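Putative cobalamin synthesis related protein (Corynebacterium diphtheriae, PDB 2NPN) binds S-adenosylmethionine and is probably a methyltransferase of cobalamin biosynthesis, consistent with precorrin-6A synthase (deacetylating) activity. Local coordinates at residues W110-L115 with V138-T143; Y6-G11 with L20-G25; Y201-A206 with L246-D251; E161-T166 with R179-V184. All coordinates share one frame; numbering follows the deposited sequence. Where two conformers were deposited one is given.

Interaction 1 of 4, residues W110-L115 with V138-T143; sequences WGDPSL and VIPGIT. With SAM (S-adenosylmethionine), chain C.
The loop 110-115 and the end of strand 134-139 with the loop after it run close together without pairing as strands: the CA atoms of Gly111 and Thr143 lie 4.3 Å apart, and a short CA-H...O contact joins Gly111 CA to Ile142 O at 3.2 Å. Segment 110-115 folds into a type I turn from Asp112 to Leu115, and its Asp112 carboxylate ties the two. CG, anti to the backbone N (chi1 -171°), lies beside the carbonyl carbon; OD1 takes the N-H of Gly141 at 3.1 Å from the anti side, 34° out of the carboxylate plane. OD2 closes an Asx turn, gripped from opposite faces by Ser114 N and Ser114 OG, the latter at 2.6 Å. Thr143 CG2 packs on Asp112 CB (3.5 Å) and on Leu115 CD2, while the Pro113 and Val138 side chains slide past each other in opposite directions. S-adenosylmethionine uses the backbone of the same loop: Asp112 N points almost straight at SAM OXT (3.0 Å), and SAM N donates to the carbonyl oxygens of Trp110, Asp112 and Leu115. Three carbonyls round one amino group suit an ammonium, so this end is probably recognised by backbone hydrogen bonds, the Asp112 carboxylate helping to shape the loop.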
# COMPACT_ATOMS: atom_id res chain seq x y z
N TRP A 110 -2.23 1.44 -4.18
CA TRP A 110 -2.92 1.18 -2.93
C TRP A 110 -2.35 2.06 -1.80
O TRP A 110 -1.14 2.28 -1.72
CB TRP A 110 -2.77 -0.29 -2.56
CG TRP A 110 -3.48 -1.22 -3.44
CD1 TRP A 110 -2.92 -2.13 -4.29
CD2 TRP A 110 -4.89 -1.35 -3.59
NE1 TRP A 110 -3.90 -2.82 -4.96
CE2 TRP A 110 -5.12 -2.34 -4.56
CE3 TRP A 110 -5.99 -0.66 -3.05
CZ2 TRP A 110 -6.39 -2.72 -4.94
CZ3 TRP A 110 -7.25 -1.02 -3.45
CH2 TRP A 110 -7.45 -2.04 -4.37
N GLY A 111 -3.25 2.59 -0.98
CA GLY A 111 -2.90 3.39 0.19
C GLY A 111 -2.45 4.77 -0.24
O GLY A 111 -3.20 5.46 -0.96
N ASP A 112 -1.25 5.15 0.18
CA ASP A 112 -0.61 6.41 -0.25
C ASP A 112 0.59 6.07 -1.15
O ASP A 112 1.33 5.12 -0.86
CB ASP A 112 -0.13 7.20 0.97
CG ASP A 112 0.34 8.61 0.59
OD1 ASP A 112 -0.49 9.56 0.63
OD2 ASP A 112 1.55 8.74 0.29
N PRO A 113 0.81 6.85 -2.23
CA PRO A 113 1.92 6.52 -3.13
C PRO A 113 3.30 6.60 -2.50
O PRO A 113 4.27 6.03 -3.04
CB PRO A 113 1.76 7.55 -4.28
CG PRO A 113 0.36 8.02 -4.18
CD PRO A 113 -0.01 7.97 -2.74
N SER A 114 3.41 7.34 -1.40
CA SER A 114 4.74 7.58 -0.82
C SER A 114 5.30 6.41 -0.02
O SER A 114 6.53 6.38 0.25
CB SER A 114 4.67 8.76 0.16
OG SER A 114 3.94 8.41 1.34
N LEU A 115 4.42 5.48 0.38
CA LEU A 115 4.75 4.56 1.48
C LEU A 115 4.97 3.11 0.99
O LEU A 115 4.04 2.42 0.58
CB LEU A 115 3.66 4.62 2.55
CG LEU A 115 3.86 3.70 3.75
CD1 LEU A 115 5.13 4.05 4.52
CD2 LEU A 115 2.62 3.80 4.64
N VAL A 138 1.24 13.90 -7.64
CA VAL A 138 0.97 12.84 -6.70
C VAL A 138 -0.23 13.26 -5.87
O VAL A 138 -0.29 14.39 -5.34
CB VAL A 138 2.18 12.57 -5.81
CG1 VAL A 138 1.87 11.48 -4.78
CG2 VAL A 138 3.42 12.24 -6.65
N ILE A 139 -1.15 12.31 -5.72
CA ILE A 139 -2.38 12.51 -4.96
C ILE A 139 -2.36 11.54 -3.77
O ILE A 139 -2.37 10.33 -3.97
CB ILE A 139 -3.62 12.28 -5.87
CG1 ILE A 139 -3.60 13.31 -7.01
CG2 ILE A 139 -4.85 12.29 -5.04
CD1 ILE A 139 -4.79 13.18 -8.00
N PRO A 140 -2.29 12.07 -2.53
CA PRO A 140 -2.26 11.21 -1.34
C PRO A 140 -3.51 10.39 -1.15
O PRO A 140 -4.60 10.79 -1.58
CB PRO A 140 -2.13 12.20 -0.17
CG PRO A 140 -2.02 13.53 -0.73
CD PRO A 140 -2.16 13.50 -2.20
N GLY A 141 -3.34 9.30 -0.43
CA GLY A 141 -4.46 8.46 -0.03
C GLY A 141 -4.23 7.93 1.37
O GLY A 141 -3.16 8.03 1.93
N ILE A 142 -5.28 7.29 1.88
CA ILE A 142 -5.28 6.74 3.22
C ILE A 142 -4.45 5.46 3.29
O ILE A 142 -4.74 4.45 2.65
CB ILE A 142 -6.73 6.47 3.69
CG1 ILE A 142 -7.53 7.77 3.71
CG2 ILE A 142 -6.74 5.83 5.05
CD1 ILE A 142 -6.97 8.89 4.54
N THR A 143 -3.47 5.45 4.17
CA THR A 143 -2.56 4.33 4.33
C THR A 143 -3.14 3.22 5.23
O THR A 143 -4.05 3.45 6.03
CB THR A 143 -1.21 4.79 4.98
OG1 THR A 143 -1.45 5.16 6.35
CG2 THR A 143 -0.52 5.94 4.21
N SAM C . 1.30 2.23 0.01
CA SAM C . 0.64 1.30 0.98
C SAM C . -0.02 2.07 2.11
O SAM C . -0.63 1.43 3.01
OXT SAM C . 0.03 3.31 2.12
CB SAM C . 1.64 0.27 1.51
CG SAM C . 2.14 -0.72 0.46
SD SAM C . 3.24 -2.05 1.06
CE SAM C . 3.59 -2.78 -0.56
C5' SAM C . 2.19 -3.43 1.63
C4' SAM C . 2.04 -3.53 3.16
O4' SAM C . 1.09 -2.62 3.58
C3' SAM C . 1.52 -4.88 3.67
O3' SAM C . 2.54 -5.83 3.80
C2' SAM C . 0.89 -4.52 4.99
O2' SAM C . 1.91 -4.27 5.95
C1' SAM C . 0.26 -3.21 4.59
N9 SAM C . -1.13 -3.36 4.10
C8 SAM C . -1.60 -2.91 2.87
N7 SAM C . -2.91 -3.13 2.78
C5 SAM C . -3.32 -3.67 3.97
C6 SAM C . -4.56 -4.03 4.46
N6 SAM C . -5.70 -3.90 3.73
N1 SAM C . -4.65 -4.55 5.75
C2 SAM C . -3.52 -4.63 6.54
N3 SAM C . -2.29 -4.27 6.06
C4 SAM C . -2.18 -3.77 4.80

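Interaction 2 of 4, residues Y6-G11 with L20-G25; sequences YVIGIG and LQAISG
The ring of Tyr6 has Gly25 CA over one face, and its CD2 atom comes within 4.1 Å of Gly25 O, so the aromatic group rests on the backbone of helix 20-28 where that helix presents no side chain. At the phenol end a water lies 3.1 Å from Ser24 OG and makes a weak, longer link to Tyr6 OH, a loose polar bridge beside an otherwise apolar contact. Ile139 of the neighbouring strand also touches the Tyr6 side chain.

Two residues along the strand, Ile8 carries most of the remaining contact with both of its branches. CG2, anti to the backbone N, meets Ala22 CB at 3.5 Å, and CD1 reaches across to Gly25 C at 3.8 Å. Gly25, having no side chain, lets Ile8 CD1 lie against its backbone in this way. Ala22 CB lies 4.0 Å from Gly9 O as well, covering the strand where it approaches the loop. No hydrogen bond joins the two segments.

The short axes approach to 8.6 Å with their directions 135° apart, the helix running back across the strand. A helix returning over a parallel strand after a connecting loop is the first half of a beta-alpha-beta crossover, here opening the five-stranded parallel sheet of a tetrapyrrole methylase fold.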
# COMPACT_ATOMS: atom_id res chain seq x y z
N TYR A 6 -0.90 11.46 -13.19
CA TYR A 6 -1.39 11.48 -11.83
C TYR A 6 -0.97 10.17 -11.20
O TYR A 6 -1.19 9.11 -11.77
CB TYR A 6 -2.90 11.57 -11.76
CG TYR A 6 -3.49 12.84 -12.21
CD1 TYR A 6 -3.42 13.96 -11.40
CD2 TYR A 6 -4.20 12.92 -13.41
CE1 TYR A 6 -3.99 15.14 -11.77
CE2 TYR A 6 -4.79 14.13 -13.80
CZ TYR A 6 -4.67 15.23 -12.96
OH TYR A 6 -5.24 16.43 -13.33
N VAL A 7 -0.40 10.24 -10.00
CA VAL A 7 -0.08 9.02 -9.25
C VAL A 7 -1.01 9.06 -8.04
O VAL A 7 -0.84 9.91 -7.16
CB VAL A 7 1.40 8.97 -8.83
CG1 VAL A 7 1.69 7.70 -8.05
CG2 VAL A 7 2.29 9.09 -10.10
N ILE A 8 -2.02 8.21 -8.07
CA ILE A 8 -3.18 8.40 -7.21
C ILE A 8 -3.24 7.30 -6.13
O ILE A 8 -3.47 6.12 -6.44
CB ILE A 8 -4.53 8.42 -8.00
CG1 ILE A 8 -4.45 9.40 -9.18
CG2 ILE A 8 -5.69 8.69 -7.03
CD1 ILE A 8 -5.75 9.61 -9.89
N GLY A 9 -3.17 7.70 -4.87
CA GLY A 9 -3.42 6.78 -3.80
C GLY A 9 -4.91 6.49 -3.73
O GLY A 9 -5.72 7.42 -3.73
N ILE A 10 -5.27 5.22 -3.72
CA ILE A 10 -6.67 4.84 -3.71
C ILE A 10 -7.11 4.23 -2.38
O ILE A 10 -8.20 3.68 -2.30
CB ILE A 10 -7.06 3.92 -4.92
CG1 ILE A 10 -6.27 2.60 -4.91
CG2 ILE A 10 -6.84 4.68 -6.21
CD1 ILE A 10 -6.79 1.49 -5.88
N GLY A 11 -6.31 4.39 -1.34
CA GLY A 11 -6.71 3.93 -0.03
C GLY A 11 -6.56 2.42 0.14
O GLY A 11 -5.92 1.74 -0.64
N LEU A 20 -11.57 13.54 -2.43
CA LEU A 20 -12.10 14.32 -3.54
C LEU A 20 -11.07 14.54 -4.64
O LEU A 20 -11.37 14.48 -5.85
CB LEU A 20 -12.65 15.65 -3.04
CG LEU A 20 -13.88 15.55 -2.13
CD1 LEU A 20 -14.34 16.92 -1.68
CD2 LEU A 20 -15.03 14.81 -2.79
N GLN A 21 -9.84 14.80 -4.23
CA GLN A 21 -8.74 15.03 -5.16
C GLN A 21 -8.51 13.78 -6.01
O GLN A 21 -8.31 13.88 -7.24
CB GLN A 21 -7.47 15.38 -4.39
CG GLN A 21 -6.31 15.88 -5.23
CD GLN A 21 -5.03 16.03 -4.44
OE1 GLN A 21 -4.81 15.34 -3.43
NE2 GLN A 21 -4.17 16.92 -4.88
N ALA A 22 -8.50 12.62 -5.37
CA ALA A 22 -8.30 11.34 -6.08
C ALA A 22 -9.41 11.11 -7.09
O ALA A 22 -9.14 10.76 -8.25
CB ALA A 22 -8.26 10.19 -5.10
N ILE A 23 -10.65 11.39 -6.69
CA ILE A 23 -11.79 11.17 -7.56
C ILE A 23 -11.68 12.11 -8.78
O ILE A 23 -11.93 11.67 -9.90
CB ILE A 23 -13.13 11.37 -6.81
CG1 ILE A 23 -13.31 10.25 -5.76
CG2 ILE A 23 -14.29 11.41 -7.81
CD1 ILE A 23 -14.34 10.60 -4.72
N SER A 24 -11.31 13.37 -8.56
CA SER A 24 -11.12 14.29 -9.67
C SER A 24 -10.04 13.80 -10.63
O SER A 24 -10.20 13.85 -11.85
CB SER A 24 -10.77 15.69 -9.19
OG SER A 24 -10.85 16.61 -10.26
N GLY A 25 -8.93 13.30 -10.09
CA GLY A 25 -7.88 12.79 -10.93
C GLY A 25 -8.35 11.60 -11.77
O GLY A 25 -8.08 11.52 -12.96
O HOH W 1 -7.88 16.44 -11.15

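Interaction 3 of 4, residues Y201-A206 with L246-D251; sequences YMWWGA and LLRELD. With MG (magnesium ion), chain B.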
# COMPACT_ATOMS: atom_id res chain seq x y z
N TYR A 201 2.58 -4.29 24.12
CA TYR A 201 1.17 -4.37 23.74
C TYR A 201 1.12 -4.32 22.20
O TYR A 201 1.93 -3.60 21.61
CB TYR A 201 0.38 -3.20 24.30
CG TYR A 201 -1.09 -3.48 24.35
CD1 TYR A 201 -1.66 -4.10 25.47
CD2 TYR A 201 -1.94 -3.09 23.34
CE1 TYR A 201 -3.01 -4.36 25.52
CE2 TYR A 201 -3.30 -3.34 23.40
CZ TYR A 201 -3.83 -3.97 24.50
OH TYR A 201 -5.19 -4.28 24.65
N MSE A 202 0.18 -5.03 21.60
CA MSE A 202 0.03 -5.00 20.14
C MSE A 202 -1.42 -4.73 19.73
O MSE A 202 -2.38 -5.28 20.31
CB MSE A 202 0.48 -6.35 19.52
CG MSE A 202 0.31 -6.38 18.01
SE MSE A 202 1.12 -7.97 17.14
CE MSE A 202 0.16 -9.37 18.08
N TRP A 203 -1.56 -3.84 18.73
CA TRP A 203 -2.77 -3.71 17.96
C TRP A 203 -2.50 -4.20 16.54
O TRP A 203 -1.60 -3.70 15.88
CB TRP A 203 -3.22 -2.28 17.90
CG TRP A 203 -3.63 -1.69 19.23
CD1 TRP A 203 -4.89 -1.62 19.77
CD2 TRP A 203 -2.77 -1.02 20.16
NE1 TRP A 203 -4.86 -0.96 20.99
CE2 TRP A 203 -3.58 -0.57 21.23
CE3 TRP A 203 -1.39 -0.76 20.19
CZ2 TRP A 203 -3.04 0.16 22.31
CZ3 TRP A 203 -0.88 -0.02 21.26
CH2 TRP A 203 -1.69 0.41 22.30
N TRP A 204 -3.27 -5.19 16.10
CA TRP A 204 -3.03 -5.91 14.85
C TRP A 204 -4.26 -5.86 13.98
O TRP A 204 -5.41 -5.83 14.45
CB TRP A 204 -2.61 -7.35 15.19
CG TRP A 204 -2.30 -8.24 14.08
CD1 TRP A 204 -1.07 -8.48 13.53
CD2 TRP A 204 -3.23 -9.11 13.39
NE1 TRP A 204 -1.17 -9.42 12.54
CE2 TRP A 204 -2.48 -9.82 12.42
CE3 TRP A 204 -4.61 -9.34 13.47
CZ2 TRP A 204 -3.06 -10.80 11.59
CZ3 TRP A 204 -5.18 -10.27 12.62
CH2 TRP A 204 -4.40 -10.99 11.70
N GLY A 205 -4.04 -5.86 12.66
CA GLY A 205 -5.14 -6.00 11.76
C GLY A 205 -4.73 -6.55 10.42
O GLY A 205 -3.65 -6.26 9.92
N ALA A 206 -5.64 -7.32 9.83
CA ALA A 206 -5.47 -7.88 8.51
C ALA A 206 -6.66 -7.55 7.65
O ALA A 206 -7.77 -7.40 8.14
CB ALA A 206 -5.25 -9.38 8.57
N LEU A 246 0.91 -2.40 15.40
CA LEU A 246 1.59 -1.37 16.17
C LEU A 246 1.98 -2.03 17.50
O LEU A 246 1.14 -2.68 18.11
CB LEU A 246 0.69 -0.16 16.43
CG LEU A 246 1.37 1.05 17.05
CD1 LEU A 246 0.61 2.37 16.59
CD2 LEU A 246 1.48 0.93 18.54
N LEU A 247 3.25 -1.94 17.86
CA LEU A 247 3.77 -2.44 19.16
C LEU A 247 4.10 -1.22 19.99
O LEU A 247 4.67 -0.25 19.52
CB LEU A 247 5.06 -3.23 18.93
CG LEU A 247 4.95 -4.51 18.08
CD1 LEU A 247 6.36 -5.21 17.95
CD2 LEU A 247 3.94 -5.43 18.60
N ARG A 248 3.70 -1.29 21.24
CA ARG A 248 3.94 -0.21 22.19
C ARG A 248 4.35 -0.82 23.52
O ARG A 248 3.68 -1.71 24.02
CB ARG A 248 2.70 0.66 22.35
CG ARG A 248 2.89 1.88 23.20
CD ARG A 248 1.72 2.86 23.09
NE ARG A 248 1.68 3.48 21.75
CZ ARG A 248 0.62 4.03 21.15
NH1 ARG A 248 -0.58 4.10 21.77
NH2 ARG A 248 0.72 4.51 19.93
N GLU A 249 5.40 -0.26 24.09
CA GLU A 249 5.91 -0.72 25.39
C GLU A 249 5.13 0.03 26.47
O GLU A 249 5.37 1.20 26.73
CB GLU A 249 7.41 -0.48 25.52
CG GLU A 249 8.03 -1.30 26.59
CD GLU A 249 8.12 -2.79 26.20
OE1 GLU A 249 7.64 -3.20 25.11
OE2 GLU A 249 8.72 -3.52 26.98
N LEU A 250 4.22 -0.69 27.11
CA LEU A 250 3.35 -0.13 28.16
C LEU A 250 3.91 -0.49 29.54
O LEU A 250 3.35 -1.24 30.28
CB LEU A 250 1.91 -0.59 27.97
CG LEU A 250 1.17 -0.16 26.71
CD1 LEU A 250 -0.24 -0.74 26.71
CD2 LEU A 250 1.21 1.35 26.50
N ASP A 251 5.09 0.03 29.82
CA ASP A 251 5.74 -0.19 31.08
C ASP A 251 5.56 0.97 32.08
O ASP A 251 4.71 1.86 31.91
CB ASP A 251 7.23 -0.46 30.83
CG ASP A 251 7.97 0.74 30.24
OD1 ASP A 251 7.39 1.81 29.96
OD2 ASP A 251 9.18 0.58 30.01
OXT ASP A 251 6.29 1.00 33.09
MG MG B . 1.37 -2.32 30.72
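The chain ends by binding a metal: just past its last strand, Leu250 O coordinates a magnesium ion at 2.3 Å, with Tyr219 as the other protein ligand, while the same residue's side chain packs on the facing strand. That strand pair is antiparallel and sits inside the five-stranded mixed sheet, 243-249 beside 200-206. Four backbone bonds hold it, in the hydrogen-bonded pairs Tyr201 with Arg248 and Trp203 with Leu246; the shortest runs from Tyr201 N to Arg248 O at 2.8 Å. Between them, the non-hydrogen-bonded pair of selenomethionine Met202 with Leu247 brings CB of Met202 to 3.7 Å from Leu247 CD2, the two side chains lying side by side and pointing the same way. Met202 also packs on Val220 and Ile223 of helix 220-238, Leu247 on Cys182.

The other face of the sheet carries Tyr201, Trp203, Leu246 and Arg248. The Trp203 indole lies alongside Leu246, whose CD2 comes within 3.7 Å of CE3 and of CZ3. Tyr201 CD2 sits over one indole face, 3.5 Å above the plane and offset toward the rim, and the Tyr201 ring in turn meets Tyr219 edge-to-face. Arg248 approaches the indole in two ways: its CB lies in plane at the edge, and its guanidinium, tilted 57° to the indole, has CZ3 over one face. That guanidinium is held by Asn181 OD1 through NE and by Leu155 O through NH2. On the residue that binds the metal, Leu250 CD1 meets Tyr201 CB at 3.5 Å.

Interaction 4 of 4, residues E161-T166 with R179-V184; sequences EAIHIT and RRNCVV
The parallel pair at the edge of the mixed sheet is formed where strand 164-167 runs beside strand 181-185, their short axes 4.5 Å apart and 23° from parallel. Three backbone bonds alternate between the strands: His164 N to Asn181 O, Val183 N to His164 O (2.9 Å), and Thr166 N to Val183 O. On one sheet face His164 CB meets Cys182 CB; on the other, Ile165 CG1 lies near Val183 CB at 4.2 Å, with Ile163 CG2 also near the valine.

At the start of the ladder the Asn181 side chain adds a further tie. Its CG is anti to the backbone N (chi1 -174°), and ND2 donates to Ala162 O at 3.0 Å, with that oxygen close to the amide plane and the N-H pointing almost straight at it. Ile163 CG1 lies alongside at 3.7 Å from ND2. The Glu161 carboxylate stacks on this amide, the two planes 4° apart, and Glu161 CD rests 3.4 Å from Asn181 CB. The same amide reaches further: OD1 has its partner in Arg248, and ND2 also donates to Ile156 O.

Glu161 OE2 takes a water at 2.5 Å, and this water accepts from Arg180 NE in the plane of the guanidinium. Arg158 forms a salt bridge with the same carboxylate, while Arg180 bridges Asp251. The buried Asn181 amide thus has partners on both its oxygen and its nitrogen, and the nearby arginines would be expected to stabilise Glu161 as an anion.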
# COMPACT_ATOMS: atom_id res chain seq x y z
N GLU A 161 5.93 11.48 21.73
CA GLU A 161 6.67 10.22 21.45
C GLU A 161 6.95 10.06 19.97
O GLU A 161 6.07 10.30 19.12
CB GLU A 161 5.83 9.01 21.88
CG GLU A 161 6.58 7.70 21.91
CD GLU A 161 5.77 6.54 22.51
OE1 GLU A 161 4.51 6.50 22.38
OE2 GLU A 161 6.44 5.67 23.14
N ALA A 162 8.13 9.53 19.62
CA ALA A 162 8.45 9.20 18.25
C ALA A 162 7.65 8.02 17.75
O ALA A 162 7.20 7.20 18.56
CB ALA A 162 9.98 8.88 18.11
N ILE A 163 7.50 7.92 16.43
CA ILE A 163 6.81 6.86 15.78
C ILE A 163 7.80 6.21 14.82
O ILE A 163 8.27 6.87 13.92
CB ILE A 163 5.63 7.36 14.96
CG1 ILE A 163 4.64 8.09 15.86
CG2 ILE A 163 4.96 6.19 14.27
CD1 ILE A 163 4.11 9.31 15.25
N HIS A 164 8.10 4.94 15.01
CA HIS A 164 9.06 4.29 14.14
C HIS A 164 8.28 3.32 13.25
O HIS A 164 7.77 2.32 13.74
CB HIS A 164 10.07 3.55 14.99
CG HIS A 164 11.25 3.08 14.21
ND1 HIS A 164 12.26 3.94 13.84
CD2 HIS A 164 11.56 1.87 13.72
CE1 HIS A 164 13.15 3.26 13.14
NE2 HIS A 164 12.74 2.01 13.04
N ILE A 165 8.28 3.54 11.96
CA ILE A 165 7.60 2.67 11.02
C ILE A 165 8.67 1.85 10.32
O ILE A 165 9.67 2.40 9.79
CB ILE A 165 6.79 3.46 10.00
CG1 ILE A 165 5.82 4.47 10.64
CG2 ILE A 165 6.08 2.52 8.99
CD1 ILE A 165 5.11 5.38 9.68
N THR A 166 8.47 0.54 10.30
CA THR A 166 9.49 -0.31 9.75
C THR A 166 8.89 -1.59 9.20
O THR A 166 7.68 -1.76 9.11
CB THR A 166 10.63 -0.52 10.76
OG1 THR A 166 11.78 -1.03 10.07
CG2 THR A 166 10.18 -1.48 11.90
N ARG A 179 11.44 0.44 19.39
CA ARG A 179 10.38 -0.54 19.57
C ARG A 179 9.38 -0.15 20.67
O ARG A 179 8.37 -0.85 20.86
CB ARG A 179 10.96 -1.91 19.81
CG ARG A 179 11.55 -2.49 18.53
CD ARG A 179 11.89 -3.95 18.72
NE ARG A 179 13.24 -4.06 19.25
CZ ARG A 179 13.58 -4.39 20.49
NH1 ARG A 179 14.86 -4.42 20.81
NH2 ARG A 179 12.67 -4.68 21.41
N ARG A 180 9.61 0.96 21.36
CA ARG A 180 8.69 1.44 22.35
C ARG A 180 7.36 1.90 21.73
O ARG A 180 6.32 1.94 22.40
CB ARG A 180 9.27 2.56 23.17
CG ARG A 180 10.35 2.05 24.15
CD ARG A 180 10.79 3.17 25.12
NE ARG A 180 9.68 3.67 25.95
CZ ARG A 180 9.22 3.06 27.04
NH1 ARG A 180 9.76 1.94 27.49
NH2 ARG A 180 8.20 3.59 27.71
N ASN A 181 7.44 2.28 20.45
CA ASN A 181 6.24 2.72 19.70
C ASN A 181 6.56 2.57 18.23
O ASN A 181 7.15 3.48 17.61
CB ASN A 181 5.93 4.13 20.07
CG ASN A 181 4.64 4.59 19.46
OD1 ASN A 181 3.62 3.97 19.73
ND2 ASN A 181 4.66 5.70 18.73
N CYS A 182 6.23 1.42 17.69
CA CYS A 182 6.57 1.18 16.32
C CYS A 182 5.42 0.55 15.58
O CYS A 182 4.52 -0.03 16.16
CB CYS A 182 7.82 0.33 16.25
SG CYS A 182 7.67 -1.31 16.90
N VAL A 183 5.42 0.80 14.29
CA VAL A 183 4.45 0.22 13.35
C VAL A 183 5.21 -0.71 12.41
O VAL A 183 6.27 -0.34 11.89
CB VAL A 183 3.77 1.32 12.53
CG1 VAL A 183 2.83 0.68 11.46
CG2 VAL A 183 3.02 2.27 13.45
N VAL A 184 4.70 -1.91 12.19
CA VAL A 184 5.36 -2.92 11.39
C VAL A 184 4.50 -3.30 10.17
O VAL A 184 3.31 -3.62 10.31
CB VAL A 184 5.70 -4.16 12.17
CG1 VAL A 184 6.49 -5.15 11.35
CG2 VAL A 184 6.42 -3.82 13.49
O HOH W 2 8.53 6.08 24.47

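Along the chain the order is interaction 2, 1, 4 and 3, each closing before the next opens. Interactions 1 and 2 have centres about 9 Å apart and share the parallel sheet, where strands 3-9 and 134-139 are neighbours; the backbones touch through probable hydrogen bonds from Ile139 N to Val7 O and from Gly111 N to Gly11 O. Interactions 3 and 4, about 10 Å apart between centres, share the mixed sheet through adjacent strands 181-185 and 243-249. Between the two groups the distances grow, to about 31 Å between the centres of interactions 2 and 3. S-adenosylmethionine lies between the two halves and bonds to both: the loop of interaction 1 on one side, Leu186, Leu208 and Asp243 on the other.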